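Local coordinates for molybdopterin biosynthesis moeA protein (Pyrococcus horikoshii, PDB 1WU2) that probably takes part in molybdenum cofactor biosynthesis, acting on molybdopterin at the stage where the metal is inserted, as MoeA relatives do, at residues N140-F143 and T144-V148; V166-L169 and K170-I174. One frame throughout, in Å; residues are numbered along the deposited sequence.

Contact 1. Residues N140-F143 and T144-V148; sequences NIAF and TGEDV
A type II beta turn running from F143 to E146 carries the chain out of the short strand 141-142, and its closing bond joins the two halves of this local contact. E146 N donates to F143 O in a fairly long bond of 3.3 Å, with the donor above the carbonyl plane, 45° out of it. T144 and G145 fill the two corners. G145 has a phi of 79°, which glycine accepts easily and a side chain would resist; a CB here would also be crowded by the carbonyl oxygen of V148. The side chain of E146 then folds back along the incoming strand, 141-142. Its CG sits between the backbone N and the carbonyl carbon (chi1 64°), and from there the extended chain passes F143 O, with CG 3.5 Å from that oxygen, to lay the carboxylate against A142. OE1 lies 3.4 Å from A142 CB and OE2 3.5 Å from A142 CA, both van der Waals contacts, and the small alanine leaves room for them. Cutting E146 back to an alanine here would probably spare the backbone bond of the turn but open a gap beside A142, which would lose the group packed against it. F143 turns its ring back to I141, whose CG2 methyl lies 3.6 Å above the ring plane, over its centre. T144 N is hydrogen-bonded to D54 OD1, fixing the first corner. A142 pairs with R55 in the antiparallel strand 55-56, and beyond the turn D147 and V148 both face I50 as a classic beta bulge. In the second subunit, S363 and G362 pack on A142 and E146, while the backbone N atoms of L366 and S367 bind the carboxylate of D147.

Contact 2. Residues V166-L169 and K170-I174; sequences VAML and KALGI
The peptide carbonyl of L169 is the flat group on which this helix end turns: I174 N reaches its oxygen at 3.0 Å, tilted 26° from the carbonyl plane, while L172 N makes a second, weak bond to the same oxygen. The bond from I174, together with G173 N to K170 O at 3.2 Å, makes a Schellman motif, and G173 suits its place because its phi is 79°, a value that glycine adopts without strain. The usual apolar partner of this cap is present too: L169 CD2 meets I174 CD1 at 3.6 Å, the two branched chains crossing at a slant beside the bond. One turn earlier the helix is ordinary, with K170 N bonded to V166 O and A171 N to A167 O. On another side M168, a selenomethionine in the crystal, sets CG anti to its backbone N (chi1 176°) and bends further along, bringing SE to 3.9 Å from L172 CD2. L172 CG also presses on M168 O at 3.2 Å, a close fit. L169, in the last turn, and L172, just after the helix, pack the end of helix 163-171 onto strands 44-45 and 153-155, through I44, L155 and V154. K170 instead reaches the second subunit, where its NZ forms a salt bridge with E196, and I214 and T211 of that subunit pack against V166 and A167.

In the fold
Contacts 1 and 2 follow each other along the chain, with strand 153-155 between them, and their centres lie 18 Å apart. They nevertheless meet directly: V148 CG1 packs against M168 CE at 3.5 Å, and D147 OD1 stands 4.0 Å from the same methyl. The bulge after the turn of contact 1 is thus set against the side of the helix whose end is contact 2. Both also border the second subunit, and L366 of that subunit connects them, since its backbone N binds D147 while M168 packs on it. Neither contact includes a ligand or metal.

Contact 1. Residues N140-F143 and T144-V148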
# COMPACT_ATOMS: atom_id res chain seq x y z
N ASN A 140 -35.06 -9.75 -13.91
CA ASN A 140 -34.90 -10.48 -12.66
C ASN A 140 -34.32 -11.88 -12.85
O ASN A 140 -34.74 -12.83 -12.18
CB ASN A 140 -36.23 -10.55 -11.90
CG ASN A 140 -36.72 -9.18 -11.46
OD1 ASN A 140 -35.92 -8.31 -11.11
ND2 ASN A 140 -38.04 -8.99 -11.46
N ILE A 141 -33.36 -12.00 -13.76
CA ILE A 141 -32.61 -13.24 -13.92
C ILE A 141 -31.12 -12.97 -13.73
O ILE A 141 -30.52 -12.19 -14.48
CB ILE A 141 -32.86 -13.88 -15.30
CG1 ILE A 141 -34.30 -14.40 -15.38
CG2 ILE A 141 -31.88 -15.03 -15.54
CD1 ILE A 141 -34.72 -14.90 -16.75
N ALA A 142 -30.54 -13.60 -12.72
CA ALA A 142 -29.10 -13.71 -12.59
C ALA A 142 -28.61 -14.79 -13.55
O ALA A 142 -28.63 -15.98 -13.22
CB ALA A 142 -28.71 -14.04 -11.15
N PHE A 143 -28.19 -14.38 -14.73
CA PHE A 143 -27.78 -15.32 -15.78
C PHE A 143 -26.50 -16.08 -15.41
O PHE A 143 -25.75 -15.67 -14.52
CB PHE A 143 -27.57 -14.59 -17.11
CG PHE A 143 -28.86 -14.26 -17.81
CD1 PHE A 143 -29.57 -15.24 -18.48
CD2 PHE A 143 -29.35 -12.96 -17.81
CE1 PHE A 143 -30.76 -14.94 -19.13
CE2 PHE A 143 -30.54 -12.65 -18.46
CZ PHE A 143 -31.24 -13.64 -19.12
N THR A 144 -26.27 -17.17 -16.12
CA THR A 144 -25.11 -18.03 -15.90
C THR A 144 -23.83 -17.24 -16.15
O THR A 144 -23.62 -16.70 -17.23
CB THR A 144 -25.17 -19.26 -16.83
OG1 THR A 144 -26.29 -20.07 -16.49
CG2 THR A 144 -23.97 -20.18 -16.62
N GLY A 145 -22.98 -17.17 -15.12
CA GLY A 145 -21.67 -16.58 -15.25
C GLY A 145 -21.65 -15.06 -15.22
O GLY A 145 -20.67 -14.46 -15.66
N GLU A 146 -22.71 -14.44 -14.70
CA GLU A 146 -22.78 -12.99 -14.64
C GLU A 146 -21.68 -12.41 -13.74
O GLU A 146 -21.20 -11.30 -13.97
CB GLU A 146 -24.17 -12.51 -14.18
CG GLU A 146 -24.57 -12.91 -12.76
CD GLU A 146 -25.73 -12.09 -12.22
OE1 GLU A 146 -25.94 -12.10 -10.99
OE2 GLU A 146 -26.44 -11.45 -13.02
N ASP A 147 -21.28 -13.18 -12.73
CA ASP A 147 -20.10 -12.86 -11.93
C ASP A 147 -18.83 -13.15 -12.73
O ASP A 147 -18.11 -12.23 -13.11
CB ASP A 147 -20.11 -13.64 -10.60
CG ASP A 147 -19.05 -13.16 -9.63
OD1 ASP A 147 -18.34 -12.19 -9.96
OD2 ASP A 147 -18.86 -13.69 -8.52
N VAL A 148 -18.54 -14.44 -12.95
CA VAL A 148 -17.50 -14.86 -13.89
C VAL A 148 -18.02 -16.02 -14.74
O VAL A 148 -18.72 -16.89 -14.23
CB VAL A 148 -16.17 -15.28 -13.18
CG1 VAL A 148 -15.59 -14.11 -12.41
CG2 VAL A 148 -16.37 -16.49 -12.27

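Contact 2. Residues V166-L169 and K170-I174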
# COMPACT_ATOMS: atom_id res chain seq x y z
N VAL A 166 -8.04 -12.98 -3.34
CA VAL A 166 -7.82 -14.28 -2.71
C VAL A 166 -9.16 -15.00 -2.51
O VAL A 166 -9.22 -16.23 -2.54
CB VAL A 166 -7.06 -14.13 -1.36
CG1 VAL A 166 -6.88 -15.47 -0.67
CG2 VAL A 166 -5.69 -13.50 -1.60
N ALA A 167 -10.22 -14.22 -2.33
CA ALA A 167 -11.57 -14.75 -2.18
C ALA A 167 -12.09 -15.31 -3.50
O ALA A 167 -12.78 -16.32 -3.51
CB ALA A 167 -12.49 -13.65 -1.67
N MSE A 168 -11.76 -14.63 -4.60
CA MSE A 168 -12.13 -15.08 -5.94
C MSE A 168 -11.40 -16.38 -6.25
O MSE A 168 -11.94 -17.23 -6.97
CB MSE A 168 -11.77 -14.03 -6.99
CG MSE A 168 -12.03 -14.46 -8.44
SE MSE A 168 -13.91 -14.85 -8.79
CE MSE A 168 -14.49 -13.02 -9.25
N LEU A 169 -10.19 -16.52 -5.73
CA LEU A 169 -9.40 -17.73 -5.90
C LEU A 169 -10.07 -18.91 -5.20
O LEU A 169 -10.10 -20.01 -5.73
CB LEU A 169 -7.97 -17.53 -5.38
CG LEU A 169 -7.05 -16.67 -6.25
CD1 LEU A 169 -5.74 -16.36 -5.53
CD2 LEU A 169 -6.76 -17.35 -7.58
N LYS A 170 -10.61 -18.66 -4.01
CA LYS A 170 -11.35 -19.70 -3.28
C LYS A 170 -12.66 -20.04 -3.98
O LYS A 170 -13.12 -21.18 -3.92
CB LYS A 170 -11.62 -19.28 -1.84
CG LYS A 170 -11.95 -20.48 -0.94
CD LYS A 170 -12.29 -20.06 0.47
CE LYS A 170 -12.82 -21.23 1.28
NZ LYS A 170 -12.75 -20.97 2.74
N ALA A 171 -13.27 -19.05 -4.64
CA ALA A 171 -14.50 -19.25 -5.40
C ALA A 171 -14.26 -20.16 -6.60
O ALA A 171 -15.17 -20.88 -7.02
CB ALA A 171 -15.08 -17.91 -5.85
N LEU A 172 -13.04 -20.14 -7.13
CA LEU A 172 -12.64 -20.98 -8.26
C LEU A 172 -12.08 -22.34 -7.83
O LEU A 172 -11.75 -23.17 -8.68
CB LEU A 172 -11.59 -20.26 -9.12
CG LEU A 172 -11.85 -18.85 -9.69
CD1 LEU A 172 -11.05 -18.66 -10.97
CD2 LEU A 172 -13.33 -18.56 -9.93
N GLY A 173 -11.96 -22.57 -6.53
CA GLY A 173 -11.46 -23.83 -6.00
C GLY A 173 -9.95 -24.00 -6.05
O GLY A 173 -9.45 -25.12 -6.12
N ILE A 174 -9.21 -22.89 -6.02
CA ILE A 174 -7.75 -22.92 -6.03
C ILE A 174 -7.23 -22.85 -4.60
O ILE A 174 -7.41 -21.84 -3.93
CB ILE A 174 -7.18 -21.75 -6.88
CG1 ILE A 174 -7.68 -21.83 -8.32
CG2 ILE A 174 -5.65 -21.78 -6.88
CD1 ILE A 174 -7.70 -20.50 -9.03